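Local coordinates for selenium-binding protein (Sulfolobus tokodaii, PDB 2ECE) that is of unknown function but folds as a beta propeller of the selenium-binding protein family, and may bind selenium, at residues 257-270 with 323-335. Sequence-based numbering, arbitrary orientation.
Sequences RPLHDPTKLMGFIN and VTDIDISLDDKFL
Strands 266-270 and 326-328 face each other at 160°, their axes 8.0 Å apart; they belong to successive sheets, 326-328 as first strand of its own and 266-270 within the second of the other. The beta turn Ser329 to Asp332 reaches the loop after Arg257-Pro258. There the Asp332 carboxylate spans two backbone amides, its two oxygens taking the N-H groups of His260 (OD1 to N 2.8 Å) and Asp261 with their syn lone pairs. A leucine in its place would probably leave both amides without these acceptors and the loop less firmly tied to the turn. His260 suits its place because its ring offers both a donor and a flat face: NE2 donates its N-H to Ile328 O (2.8 Å), from above the carbonyl plane, while Leu330 CD1 lies over one face. These are adjacent blades of a beta propeller, and between them lies an apolar layer. Phe268 serves it with edge and face, Ile328 CD1 meeting its CD1 (3.6 Å) and Leu335 CG its centre. Arg257, long enough to pass Ile326, bridges NH2 to Asp325 OD1 (3.1 Å) and, weakly, NE to Asp327; Leu386 N holds Asp325 OD2, Glu255 pairs with NH1. Asn270's amide supplies ND2 as donor to Val323 O (2.9 Å).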
loop_
_atom_site.group_PDB
_atom_site.type_symbol
_atom_site.label_atom_id
_atom_site.label_comp_id
_atom_site.label_asym_id
_atom_site.label_seq_id
_atom_site.Cartn_x
_atom_site.Cartn_y
_atom_site.Cartn_z
ATOM N N ARG A 257 -5.470 3.888 6.589
ATOM C CA ARG A 257 -4.609 3.530 7.704
ATOM C C ARG A 257 -5.208 3.810 9.077
ATOM O O ARG A 257 -5.121 4.923 9.592
ATOM C CB ARG A 257 -3.265 4.259 7.586
ATOM C CG ARG A 257 -2.465 3.930 6.323
ATOM C CD ARG A 257 -1.896 2.500 6.333
ATOM N NE ARG A 257 -1.022 2.266 5.178
ATOM C CZ ARG A 257 -1.444 1.945 3.959
ATOM N NH1 ARG A 257 -2.738 1.798 3.712
ATOM N NH2 ARG A 257 -0.569 1.802 2.974
ATOM N N PRO A 258 -5.859 2.801 9.672
ATOM C CA PRO A 258 -6.460 2.956 11.002
ATOM C C PRO A 258 -5.284 3.137 11.973
ATOM O O PRO A 258 -4.172 2.691 11.672
ATOM C CB PRO A 258 -7.136 1.601 11.239
ATOM C CG PRO A 258 -7.413 1.086 9.845
ATOM C CD PRO A 258 -6.165 1.478 9.096
ATOM N N LEU A 259 -5.495 3.792 13.114
ATOM C CA LEU A 259 -4.392 3.891 14.062
ATOM C C LEU A 259 -4.192 2.446 14.532
ATOM O O LEU A 259 -5.131 1.640 14.500
ATOM C CB LEU A 259 -4.734 4.800 15.249
ATOM C CG LEU A 259 -4.763 6.310 14.977
ATOM C CD1 LEU A 259 -4.699 7.061 16.309
ATOM C CD2 LEU A 259 -3.592 6.715 14.107
ATOM N N HIS A 260 -2.979 2.110 14.948
ATOM C CA HIS A 260 -2.683 0.750 15.378
ATOM C C HIS A 260 -3.347 0.343 16.696
ATOM O O HIS A 260 -3.710 -0.823 16.883
ATOM C CB HIS A 260 -1.168 0.571 15.444
ATOM C CG HIS A 260 -0.482 0.818 14.132
ATOM N ND1 HIS A 260 -0.503 -0.091 13.094
ATOM C CD2 HIS A 260 0.200 1.893 13.675
ATOM C CE1 HIS A 260 0.136 0.415 12.054
ATOM N NE2 HIS A 260 0.572 1.618 12.381
ATOM N N ASP A 261 -3.505 1.309 17.596
ATOM C CA ASP A 261 -4.137 1.083 18.901
ATOM C C ASP A 261 -5.619 0.841 18.622
ATOM O O ASP A 261 -6.331 1.763 18.229
ATOM C CB ASP A 261 -3.977 2.337 19.761
ATOM C CG ASP A 261 -4.502 2.160 21.181
ATOM O OD1 ASP A 261 -5.343 1.270 21.430
ATOM O OD2 ASP A 261 -4.071 2.942 22.052
ATOM N N PRO A 262 -6.108 -0.391 18.842
ATOM C CA PRO A 262 -7.520 -0.688 18.582
ATOM C C PRO A 262 -8.551 0.048 19.434
ATOM O O PRO A 262 -9.748 0.001 19.133
ATOM C CB PRO A 262 -7.586 -2.203 18.766
ATOM C CG PRO A 262 -6.605 -2.429 19.871
ATOM C CD PRO A 262 -5.432 -1.557 19.442
ATOM N N THR A 263 -8.109 0.723 20.492
ATOM C CA THR A 263 -9.051 1.461 21.332
ATOM C C THR A 263 -9.370 2.788 20.664
ATOM O O THR A 263 -10.278 3.509 21.080
ATOM C CB THR A 263 -8.486 1.738 22.750
ATOM O OG1 THR A 263 -7.327 2.572 22.662
ATOM C CG2 THR A 263 -8.120 0.444 23.431
ATOM N N LYS A 264 -8.623 3.099 19.611
ATOM C CA LYS A 264 -8.815 4.341 18.873
ATOM C C LYS A 264 -9.644 4.098 17.621
ATOM O O LYS A 264 -9.244 3.338 16.737
ATOM C CB LYS A 264 -7.463 4.918 18.461
ATOM C CG LYS A 264 -6.501 5.166 19.613
ATOM C CD LYS A 264 -6.850 6.437 20.366
ATOM C CE LYS A 264 -5.770 6.802 21.380
ATOM N NZ LYS A 264 -5.721 5.863 22.538
ATOM N N LEU A 265 -10.790 4.750 17.517
ATOM C CA LEU A 265 -11.600 4.535 16.336
ATOM C C LEU A 265 -11.425 5.613 15.309
ATOM O O LEU A 265 -12.340 6.385 15.016
ATOM C CB LEU A 265 -13.067 4.382 16.699
ATOM C CG LEU A 265 -13.269 2.945 17.160
ATOM C CD1 LEU A 265 -13.279 2.885 18.675
ATOM C CD2 LEU A 265 -14.555 2.414 16.556
ATOM N N MET A 266 -10.226 5.635 14.752
ATOM C CA MET A 266 -9.870 6.601 13.746
ATOM C C MET A 266 -8.696 6.105 12.919
ATOM O O MET A 266 -8.065 5.091 13.229
ATOM C CB MET A 266 -9.508 7.930 14.404
ATOM C CG MET A 266 -8.424 7.818 15.465
ATOM S SD MET A 266 -7.979 9.449 16.123
ATOM C CE MET A 266 -9.459 9.819 17.069
ATOM N N GLY A 267 -8.414 6.861 11.867
ATOM C CA GLY A 267 -7.329 6.544 10.968
ATOM C C GLY A 267 -7.270 7.597 9.879
ATOM O O GLY A 267 -8.074 8.536 9.868
ATOM N N PHE A 268 -6.329 7.437 8.954
ATOM C CA PHE A 268 -6.155 8.390 7.861
ATOM C C PHE A 268 -6.366 7.785 6.479
ATOM O O PHE A 268 -6.453 6.559 6.318
ATOM C CB PHE A 268 -4.747 8.995 7.895
ATOM C CG PHE A 268 -4.418 9.713 9.176
ATOM C CD1 PHE A 268 -3.951 9.012 10.285
ATOM C CD2 PHE A 268 -4.576 11.098 9.269
ATOM C CE1 PHE A 268 -3.642 9.681 11.476
ATOM C CE2 PHE A 268 -4.270 11.780 10.454
ATOM C CZ PHE A 268 -3.803 11.068 11.559
ATOM N N ILE A 269 -6.460 8.672 5.493
ATOM C CA ILE A 269 -6.596 8.292 4.092
ATOM C C ILE A 269 -6.142 9.471 3.244
ATOM O O ILE A 269 -6.352 10.636 3.608
ATOM C CB ILE A 269 -8.046 7.918 3.693
ATOM C CG1 ILE A 269 -8.055 7.416 2.242
ATOM C CG2 ILE A 269 -8.965 9.120 3.820
ATOM C CD1 ILE A 269 -9.398 6.864 1.774
ATOM N N ASN A 270 -5.499 9.164 2.126
ATOM C CA ASN A 270 -5.020 10.195 1.225
ATOM C C ASN A 270 -5.924 10.362 0.005
ATOM O O ASN A 270 -6.413 9.379 -0.566
ATOM C CB ASN A 270 -3.591 9.869 0.766
ATOM C CG ASN A 270 -3.486 8.516 0.053
ATOM O OD1 ASN A 270 -3.924 7.486 0.571
ATOM N ND2 ASN A 270 -2.888 8.517 -1.131
ATOM N N VAL A 323 0.183 12.680 -3.640
ATOM C CA VAL A 323 0.431 11.857 -2.462
ATOM C C VAL A 323 -0.302 10.549 -2.724
ATOM O O VAL A 323 -1.532 10.504 -2.676
ATOM C CB VAL A 323 -0.123 12.531 -1.190
ATOM C CG1 VAL A 323 0.014 11.590 0.007
ATOM C CG2 VAL A 323 0.647 13.833 -0.922
ATOM N N THR A 324 0.460 9.494 -3.011
ATOM C CA THR A 324 -0.112 8.186 -3.327
ATOM C C THR A 324 -0.096 7.135 -2.211
ATOM O O THR A 324 -0.864 6.173 -2.261
ATOM C CB THR A 324 0.584 7.583 -4.556
ATOM O OG1 THR A 324 1.999 7.568 -4.338
ATOM C CG2 THR A 324 0.271 8.400 -5.806
ATOM N N ASP A 325 0.780 7.294 -1.224
ATOM C CA ASP A 325 0.836 6.343 -0.120
ATOM C C ASP A 325 1.047 7.027 1.231
ATOM O O ASP A 325 1.626 8.116 1.310
ATOM C CB ASP A 325 1.953 5.311 -0.343
ATOM C CG ASP A 325 1.874 4.143 0.641
ATOM O OD1 ASP A 325 0.763 3.619 0.832
ATOM O OD2 ASP A 325 2.910 3.736 1.212
ATOM N N ILE A 326 0.551 6.382 2.285
ATOM C CA ILE A 326 0.705 6.872 3.654
ATOM C C ILE A 326 0.940 5.657 4.544
ATOM O O ILE A 326 0.533 4.538 4.204
ATOM C CB ILE A 326 -0.552 7.625 4.174
ATOM C CG1 ILE A 326 -1.799 6.754 4.009
ATOM C CG2 ILE A 326 -0.698 8.951 3.456
ATOM C CD1 ILE A 326 -3.008 7.250 4.792
ATOM N N ASP A 327 1.595 5.876 5.678
ATOM C CA ASP A 327 1.872 4.788 6.602
ATOM C C ASP A 327 2.115 5.400 7.979
ATOM O O ASP A 327 2.733 6.452 8.089
ATOM C CB ASP A 327 3.097 4.009 6.121
ATOM C CG ASP A 327 3.060 2.549 6.527
ATOM O OD1 ASP A 327 1.973 2.050 6.884
ATOM O OD2 ASP A 327 4.119 1.890 6.470
ATOM N N ILE A 328 1.620 4.736 9.019
ATOM C CA ILE A 328 1.753 5.228 10.390
ATOM C C ILE A 328 2.683 4.353 11.223
ATOM O O ILE A 328 2.617 3.121 11.154
ATOM C CB ILE A 328 0.372 5.255 11.087
ATOM C CG1 ILE A 328 -0.621 6.064 10.250
ATOM C CG2 ILE A 328 0.501 5.831 12.489
ATOM C CD1 ILE A 328 -2.051 5.951 10.740
ATOM N N SER A 329 3.550 4.975 12.018
ATOM C CA SER A 329 4.454 4.197 12.867
ATOM C C SER A 329 3.619 3.473 13.924
ATOM O O SER A 329 2.533 3.929 14.272
ATOM C CB SER A 329 5.491 5.107 13.539
ATOM O OG SER A 329 4.872 6.177 14.229
ATOM N N LEU A 330 4.120 2.345 14.430
ATOM C CA LEU A 330 3.386 1.556 15.423
ATOM C C LEU A 330 2.923 2.289 16.685
ATOM O O LEU A 330 1.901 1.931 17.262
ATOM C CB LEU A 330 4.208 0.331 15.835
ATOM C CG LEU A 330 4.055 -0.939 14.993
ATOM C CD1 LEU A 330 2.640 -1.467 15.127
ATOM C CD2 LEU A 330 4.373 -0.640 13.534
ATOM N N ASP A 331 3.670 3.295 17.125
ATOM C CA ASP A 331 3.295 4.046 18.325
ATOM C C ASP A 331 2.241 5.095 17.995
ATOM O O ASP A 331 1.839 5.877 18.850
ATOM C CB ASP A 331 4.524 4.731 18.929
ATOM C CG ASP A 331 5.287 5.555 17.908
ATOM O OD1 ASP A 331 4.713 5.852 16.835
ATOM O OD2 ASP A 331 6.453 5.911 18.177
ATOM N N ASP A 332 1.795 5.105 16.743
ATOM C CA ASP A 332 0.785 6.056 16.294
ATOM C C ASP A 332 1.233 7.501 16.444
ATOM O O ASP A 332 0.406 8.413 16.458
ATOM C CB ASP A 332 -0.530 5.855 17.063
ATOM C CG ASP A 332 -1.253 4.578 16.667
ATOM O OD1 ASP A 332 -1.132 4.166 15.493
ATOM O OD2 ASP A 332 -1.957 3.994 17.519
ATOM N N LYS A 333 2.541 7.717 16.535
ATOM C CA LYS A 333 3.062 9.069 16.703
ATOM C C LYS A 333 3.357 9.786 15.386
ATOM O O LYS A 333 3.207 11.006 15.293
ATOM C CB LYS A 333 4.330 9.032 17.568
ATOM C CG LYS A 333 4.853 10.396 17.985
ATOM C CD LYS A 333 6.143 10.278 18.788
ATOM C CE LYS A 333 6.589 11.640 19.298
ATOM N NZ LYS A 333 7.892 11.571 20.034
ATOM N N PHE A 334 3.758 9.038 14.360
ATOM C CA PHE A 334 4.095 9.654 13.077
ATOM C C PHE A 334 3.316 9.147 11.865
ATOM O O PHE A 334 2.988 7.964 11.765
ATOM C CB PHE A 334 5.596 9.505 12.816
ATOM C CG PHE A 334 6.461 10.271 13.789
ATOM C CD1 PHE A 334 6.505 11.661 13.750
ATOM C CD2 PHE A 334 7.212 9.603 14.752
ATOM C CE1 PHE A 334 7.285 12.381 14.660
ATOM C CE2 PHE A 334 8.000 10.317 15.672
ATOM C CZ PHE A 334 8.033 11.705 15.622
ATOM N N LEU A 335 3.031 10.069 10.951
ATOM C CA LEU A 335 2.305 9.781 9.722
ATOM C C LEU A 335 3.307 10.102 8.610
ATOM O O LEU A 335 3.840 11.211 8.556
ATOM C CB LEU A 335 1.080 10.704 9.630
ATOM C CG LEU A 335 -0.204 10.342 8.866
ATOM C CD1 LEU A 335 -0.696 11.581 8.126
ATOM C CD2 LEU A 335 0.032 9.199 7.898
HETATM O O HOH W 1 2.532 1.803 3.109
#